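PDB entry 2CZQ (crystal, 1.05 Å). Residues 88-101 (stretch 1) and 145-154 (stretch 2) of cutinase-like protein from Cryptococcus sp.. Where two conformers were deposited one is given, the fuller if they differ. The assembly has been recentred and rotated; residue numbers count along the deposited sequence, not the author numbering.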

ATOM      1  N   ALA A  88       5.303   2.862  -2.077  1.00  4.41           N
ATOM      2  CA  ALA A  88       5.338   1.610  -1.329  1.00  4.62           C
ATOM      3  C   ALA A  88       6.479   1.633  -0.312  1.00  4.55           C
ATOM      4  O   ALA A  88       6.280   1.266   0.843  1.00  4.71           O
ATOM      5  CB  ALA A  88       5.454   0.410  -2.264  1.00  4.60           C
ATOM      6  N   ALA A  89       7.663   2.072  -0.736  1.00  4.59           N
ATOM      7  CA  ALA A  89       8.796   2.197   0.174  1.00  4.74           C
ATOM      8  C   ALA A  89       8.470   3.165   1.312  1.00  4.71           C
ATOM      9  O   ALA A  89       8.730   2.876   2.481  1.00  4.83           O
ATOM     10  CB  ALA A  89      10.041   2.638  -0.579  1.00  5.10           C
ATOM     11  N   ALA A  90       7.872   4.308   0.978  1.00  4.70           N
ATOM     12  CA  ALA A  90       7.498   5.274   2.015  1.00  4.76           C
ATOM     13  C   ALA A  90       6.535   4.663   3.032  1.00  4.52           C
ATOM     14  O   ALA A  90       6.609   4.955   4.232  1.00  4.92           O
ATOM     15  CB  ALA A  90       6.889   6.515   1.395  1.00  5.33           C
ATOM     16  N   THR A  91       5.637   3.812   2.547  1.00  4.32           N
ATOM     17  CA  THR A  91       4.674   3.129   3.403  1.00  4.64           C
ATOM     18  C   THR A  91       5.359   2.099   4.299  1.00  4.41           C
ATOM     19  O   THR A  91       5.089   2.037   5.500  1.00  4.63           O
ATOM     20  CB  THR A  91       3.586   2.469   2.546  1.00  4.67           C
ATOM     21  OG1 THR A  91       2.898   3.472   1.782  1.00  4.99           O
ATOM     22  CG2 THR A  91       2.505   1.849   3.420  1.00  5.09           C
ATOM     23  N   VAL A  92       6.246   1.291   3.717  1.00  4.59           N
ATOM     24  CA  VAL A  92       7.015   0.317   4.484  1.00  4.72           C
ATOM     25  C   VAL A  92       7.757   0.999   5.636  1.00  4.85           C
ATOM     26  O   VAL A  92       7.729   0.521   6.771  1.00  5.19           O
ATOM     27  CB  VAL A  92       7.997  -0.446   3.568  1.00  4.93           C
ATOM     28  CG1 VAL A  92       9.005  -1.241   4.386  1.00  5.53           C
ATOM     29  CG2 VAL A  92       7.233  -1.353   2.613  1.00  5.20           C
ATOM     30  N   VAL A  93       8.407   2.118   5.343  1.00  5.01           N
ATOM     31  CA  VAL A  93       9.152   2.830   6.371  1.00  5.27           C
ATOM     32  C   VAL A  93       8.212   3.403   7.434  1.00  4.80           C
ATOM     33  O   VAL A  93       8.550   3.412   8.620  1.00  5.11           O
ATOM     34  CB  VAL A  93      10.104   3.874   5.749  1.00  5.31           C
ATOM     35  CG1 VAL A  93      10.836   4.675   6.824  1.00  6.16           C
ATOM     36  CG2 VAL A  93      11.111   3.165   4.847  1.00  6.60           C
ATOM     37  N   ALA A  94       7.014   3.828   7.028  1.00  4.97           N
ATOM     38  CA  ALA A  94       5.999   4.217   8.009  1.00  5.11           C
ATOM     39  C   ALA A  94       5.679   3.066   8.959  1.00  5.12           C
ATOM     40  O   ALA A  94       5.569   3.273  10.166  1.00  5.52           O
ATOM     41  CB  ALA A  94       4.728   4.726   7.329  1.00  5.59           C
ATOM     42  N   LEU A  95       5.541   1.850   8.432  1.00  5.13           N
ATOM     43  CA  LEU A  95       5.260   0.695   9.290  1.00  5.08           C
ATOM     44  C   LEU A  95       6.387   0.476  10.289  1.00  5.12           C
ATOM     45  O   LEU A  95       6.147   0.188  11.466  1.00  5.42           O
ATOM     46  CB  LEU A  95       5.060  -0.579   8.475  1.00  5.42           C
ATOM     47  CG  LEU A  95       4.091  -0.541   7.292  1.00  5.51           C
ATOM     48  CD1 LEU A  95       3.917  -1.938   6.724  1.00  6.61           C
ATOM     49  CD2 LEU A  95       2.739   0.065   7.667  1.00  6.17           C
ATOM     50  N   GLN A  96       7.621   0.616   9.810  1.00  5.27           N
ATOM     51  CA  GLN A  96       8.796   0.455  10.656  1.00  5.45           C
ATOM     52  C   GLN A  96       8.800   1.463  11.804  1.00  5.54           C
ATOM     53  O   GLN A  96       9.190   1.137  12.925  1.00  6.59           O
ATOM     54  CB  GLN A  96      10.073   0.585   9.824  1.00  5.49           C
ATOM     55  CG  GLN A  96      10.225  -0.503   8.766  1.00  5.78           C
ATOM     56  CD  GLN A  96      11.326  -0.212   7.759  1.00  6.26           C
ATOM     57  OE1 GLN A  96      11.940   0.856   7.778  1.00  6.88           O
ATOM     58  NE2 GLN A  96      11.570  -1.162   6.862  1.00  6.19           N
ATOM     59  N   GLN A  97       8.349   2.682  11.522  1.00  5.63           N
ATOM     60  CA  GLN A  97       8.302   3.740  12.525  1.00  6.16           C
ATOM     61  C   GLN A  97       7.102   3.619  13.457  1.00  6.62           C
ATOM     62  O   GLN A  97       7.207   3.956  14.635  1.00  7.38           O
ATOM     63  CB  GLN A  97       8.292   5.110  11.857  1.00  6.05           C
ATOM     64  CG  GLN A  97       9.626   5.465  11.238  1.00  6.13           C
ATOM     65  CD  GLN A  97       9.649   6.853  10.637  1.00  6.23           C
ATOM     66  OE1 GLN A  97       8.833   7.706  10.984  1.00  7.11           O
ATOM     67  NE2 GLN A  97      10.592   7.085   9.733  1.00  6.79           N
ATOM     68  N   LEU A  98       5.970   3.157  12.939  1.00  6.71           N
ATOM     69  CA  LEU A  98       4.765   3.029  13.754  1.00  7.69           C
ATOM     70  C   LEU A  98       4.871   1.932  14.803  1.00  8.13           C
ATOM     71  O   LEU A  98       4.273   2.029  15.872  1.00  9.54           O
ATOM     72  CB  LEU A  98       3.538   2.781  12.882  1.00  7.84           C
ATOM     73  CG  LEU A  98       3.043   3.962  12.045  1.00  8.37           C
ATOM     74  CD1 LEU A  98       1.962   3.502  11.086  1.00 10.03           C
ATOM     75  CD2 LEU A  98       2.554   5.111  12.915  1.00  9.92           C
ATOM     76  N   GLY A  99       5.629   0.885  14.502  1.00  8.70           N
ATOM     77  CA  GLY A  99       5.709  -0.253  15.395  1.00  9.67           C
ATOM     78  C   GLY A  99       4.511  -1.166  15.239  1.00 10.25           C
ATOM     79  O   GLY A  99       3.681  -0.978  14.346  1.00 10.37           O
ATOM     80  N   THR A 100       4.424  -2.158  16.119  1.00 11.19           N
ATOM     81  CA  THR A 100       3.462  -3.249  15.965  1.00 12.66           C
ATOM     82  C   THR A 100       2.471  -3.325  17.118  1.00 13.23           C
ATOM     83  O   THR A 100       1.844  -4.363  17.346  1.00 13.65           O
ATOM     84  CB  THR A 100       4.187  -4.606  15.795  1.00 13.11           C
ATOM     85  OG1 THR A 100       5.106  -4.800  16.876  1.00 14.14           O
ATOM     86  CG2 THR A 100       5.069  -4.609  14.552  1.00 13.91           C
ATOM     87  N   SER A 101       2.342  -2.220  17.844  1.00 13.61           N
ATOM     88  CA  SER A 101       1.379  -2.087  18.928  1.00 14.48           C
ATOM     89  C   SER A 101       0.980  -0.621  19.047  1.00 14.34           C
ATOM     90  O   SER A 101       1.704   0.262  18.582  1.00 14.80           O
ATOM     91  CB  SER A 101       1.980  -2.587  20.246  1.00 14.91           C
ATOM     92  OG  SER A 101       3.010  -1.726  20.701  1.00 16.20           O
ATOM     93  N   TYR A 145      18.937  -2.288   1.932  1.00  7.36           N
ATOM     94  CA  TYR A 145      19.267  -1.146   2.780  1.00  7.71           C
ATOM     95  C   TYR A 145      18.070  -0.531   3.488  1.00  7.21           C
ATOM     96  O   TYR A 145      18.222  -0.019   4.590  1.00  8.33           O
ATOM     97  CB  TYR A 145      20.052  -0.067   2.027  1.00  8.31           C
ATOM     98  CG  TYR A 145      19.316   0.526   0.860  1.00  8.29           C
ATOM     99  CD1 TYR A 145      18.436   1.590   1.027  1.00  8.78           C
ATOM    100  CD2 TYR A 145      19.499   0.020  -0.418  1.00  8.57           C
ATOM    101  CE1 TYR A 145      17.747   2.132  -0.053  1.00  8.75           C
ATOM    102  CE2 TYR A 145      18.829   0.555  -1.501  1.00  8.88           C
ATOM    103  CZ  TYR A 145      17.947   1.605  -1.312  1.00  8.57           C
ATOM    104  OH  TYR A 145      17.294   2.114  -2.408  1.00  9.31           O
ATOM    105  N   GLN A 146      16.896  -0.564   2.862  1.00  6.34           N
ATOM    106  CA  GLN A 146      15.730   0.132   3.398  1.00  5.80           C
ATOM    107  C   GLN A 146      14.895  -0.750   4.327  1.00  5.91           C
ATOM    108  O   GLN A 146      14.091  -0.246   5.117  1.00  6.61           O
ATOM    109  CB  GLN A 146      14.890   0.668   2.240  1.00  5.81           C
ATOM    110  CG  GLN A 146      13.817   1.685   2.601  1.00  5.91           C
ATOM    111  CD  GLN A 146      13.353   2.478   1.394  1.00  5.51           C
ATOM    112  OE1 GLN A 146      13.058   3.674   1.502  1.00  7.54           O
ATOM    113  NE2 GLN A 146      13.296   1.829   0.245  1.00  3.91           N
ATOM    114  N   GLY A 147      15.101  -2.062   4.248  1.00  5.99           N
ATOM    115  CA  GLY A 147      14.342  -2.994   5.051  1.00  6.15           C
ATOM    116  C   GLY A 147      13.010  -3.343   4.429  1.00  5.84           C
ATOM    117  O   GLY A 147      12.722  -2.997   3.281  1.00  6.99           O
ATOM    118  N   SER A 148      12.195  -4.029   5.218  1.00  6.26           N
ATOM    119  CA  SER A 148      11.016  -4.716   4.720  1.00  6.40           C
ATOM    120  C   SER A 148       9.792  -4.415   5.578  1.00  6.10           C
ATOM    121  O   SER A 148       9.885  -3.754   6.615  1.00  6.33           O
ATOM    122  CB  SER A 148      11.283  -6.220   4.733  1.00  7.18           C
ATOM    123  OG  SER A 148      11.592  -6.652   6.046  1.00  9.49           O
ATOM    124  N   VAL A 149       8.640  -4.905   5.129  1.00  6.29           N
ATOM    125  CA  VAL A 149       7.446  -4.935   5.963  1.00  6.27           C
ATOM    126  C   VAL A 149       7.804  -5.686   7.249  1.00  6.52           C
ATOM    127  O   VAL A 149       8.250  -6.831   7.178  1.00  7.12           O
ATOM    128  CB  VAL A 149       6.294  -5.675   5.238  1.00  6.22           C
ATOM    129  CG1 VAL A 149       5.095  -5.868   6.159  1.00  6.85           C
ATOM    130  CG2 VAL A 149       5.882  -4.937   3.970  1.00  6.65           C
ATOM    131  N   PRO A 150       7.654  -5.064   8.421  1.00  6.57           N
ATOM    132  CA  PRO A 150       7.980  -5.772   9.669  1.00  7.06           C
ATOM    133  C   PRO A 150       7.103  -7.001   9.879  1.00  7.24           C
ATOM    134  O   PRO A 150       5.942  -7.024   9.470  1.00  6.91           O
ATOM    135  CB  PRO A 150       7.716  -4.726  10.755  1.00  7.36           C
ATOM    136  CG  PRO A 150       7.792  -3.419  10.040  1.00  7.26           C
ATOM    137  CD  PRO A 150       7.220  -3.676   8.669  1.00  6.58           C
ATOM    138  N   SER A 151       7.666  -8.017  10.524  1.00  7.84           N
ATOM    139  CA  SER A 151       6.958  -9.275  10.749  1.00  8.54           C
ATOM    140  C   SER A 151       5.564  -9.083  11.353  1.00  7.89           C
ATOM    141  O   SER A 151       4.619  -9.759  10.957  1.00  7.97           O
ATOM    142  CB  SER A 151       7.800 -10.243  11.585  0.65  9.40           C
ATOM    143  OG  SER A 151       8.021  -9.734  12.882  0.65 11.04           O
ATOM    144  N   GLY A 152       5.433  -8.143  12.289  1.00  7.55           N
ATOM    145  CA  GLY A 152       4.171  -7.900  12.974  1.00  7.24           C
ATOM    146  C   GLY A 152       3.095  -7.228  12.135  1.00  6.76           C
ATOM    147  O   GLY A 152       1.953  -7.109  12.586  1.00  7.47           O
ATOM    148  N   TRP A 153       3.458  -6.794  10.926  1.00  6.38           N
ATOM    149  CA  TRP A 153       2.528  -6.194   9.968  1.00  6.11           C
ATOM    150  C   TRP A 153       2.121  -7.153   8.849  1.00  6.17           C
ATOM    151  O   TRP A 153       1.149  -6.896   8.131  1.00  6.23           O
ATOM    152  CB  TRP A 153       3.165  -4.962   9.329  1.00  6.08           C
ATOM    153  CG  TRP A 153       3.171  -3.742  10.183  1.00  5.86           C
ATOM    154  CD1 TRP A 153       4.147  -3.343  11.049  1.00  6.46           C
ATOM    155  CD2 TRP A 153       2.153  -2.746  10.244  1.00  5.85           C
ATOM    156  NE1 TRP A 153       3.799  -2.153  11.643  1.00  6.44           N
ATOM    157  CE2 TRP A 153       2.577  -1.763  11.161  1.00  5.99           C
ATOM    158  CE3 TRP A 153       0.916  -2.578   9.606  1.00  6.48           C
ATOM    159  CZ2 TRP A 153       1.809  -0.632  11.460  1.00  6.92           C
ATOM    160  CZ3 TRP A 153       0.155  -1.458   9.901  1.00  7.73           C
ATOM    161  CH2 TRP A 153       0.606  -0.499  10.818  1.00  7.60           C
ATOM    162  N   VAL A 154       2.868  -8.241   8.678  1.00  6.41           N
ATOM    163  CA  VAL A 154       2.701  -9.109   7.515  1.00  6.62           C
ATOM    164  C   VAL A 154       1.276  -9.658   7.377  1.00  6.72           C
ATOM    165  O   VAL A 154       0.745  -9.725   6.268  1.00  6.60           O
ATOM    166  CB  VAL A 154       3.758 -10.237   7.513  1.00  6.76           C
ATOM    167  CG1 VAL A 154       3.445 -11.291   6.460  1.00  7.55           C
ATOM    168  CG2 VAL A 154       5.149  -9.654   7.279  1.00  7.77           C
TER
HETATM  169  O   HOH W   1       6.572  -2.089  12.968  1.00 14.63           O
HETATM  170  O   HOH W   2      14.291   2.180   6.417  1.00  8.56           O

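How does the second stretch begin its path along the helix of the first? Helical residues 88-98 offer one flank to a segment that leaves its own helix after Gln146 and follows as loop through Pro150, coming within 5.5 Å between Val92 CA and Val149 CA. The CA-to-CB bond of Gln146 points sideways, but the extended side chain brings its end nearer. Gln146 CG lies 3.8 Å from Val93 CG2, and Gln146 NE2 comes to 3.5 Å from Ala89 CB. That amide nitrogen finds its hydrogen bond elsewhere in the structure.

What ties the turn at Gly147 to the helix? The side-chain amide of Gln96 does, using both of its N-H groups: Gln96 NE2 donates to Gln146 O at 3.2 Å and to Ser148 O at 3.1 Å, both nearly straight, so one side chain binds the carbonyls flanking Gly147. A water extends the link, donating to Gln96 OE1 at 3.0 Å and to Gln146 O at 2.8 Å. Gly147 has positive phi, and its backbone angles by themselves call for glycine; an ideal CB here would also sit just 2.9 Å from Gln96 NE2. Ser148 turns its CA-to-CB bond away and contributes through its backbone.

How do Val149 and Pro150 meet the helix? Here the contact becomes apolar. Although the CA-to-CB bond of Val149 points away, its methyls still reach the helix: Val149 CG2 lies 4.1 Å from Val92 CG2, and Val149 CG1 lies 4.1 Å from Leu95 CD1. The CA-to-CB bond of Pro150 points toward the helix, and its ring carbon CD lies 3.8 Å from Leu95 CB, while Pro150 CG lies 4.0 Å from Gln96 CG, the aliphatic part of a side chain whose amide is engaged with the turn.

What do Gly152 and Trp153 do at the helix end? Thr100 CG2 packs 3.8 Å from Gly152 CA, close enough that an ideal CB on Gly152 would clash with that methyl. Trp153 has the largest covered area in the contact. Leu95 CD2 stands 3.6 Å from the centroid of the six-membered ring of Trp153, almost on the ring normal, a CH-pi contact over one face; Leu98 CB approaches Trp153 CZ2 at 4.1 Å. The indole nitrogen lies near the end of the helix, where Gly99 leaves helical geometry with positive phi, and Trp153 NE1 makes a weak hydrogen bond to Gly99 O at 2.9 Å. A water receives a weak bond from Trp153 NE1 at 3.1 Å and donates to Leu95 O at 2.8 Å.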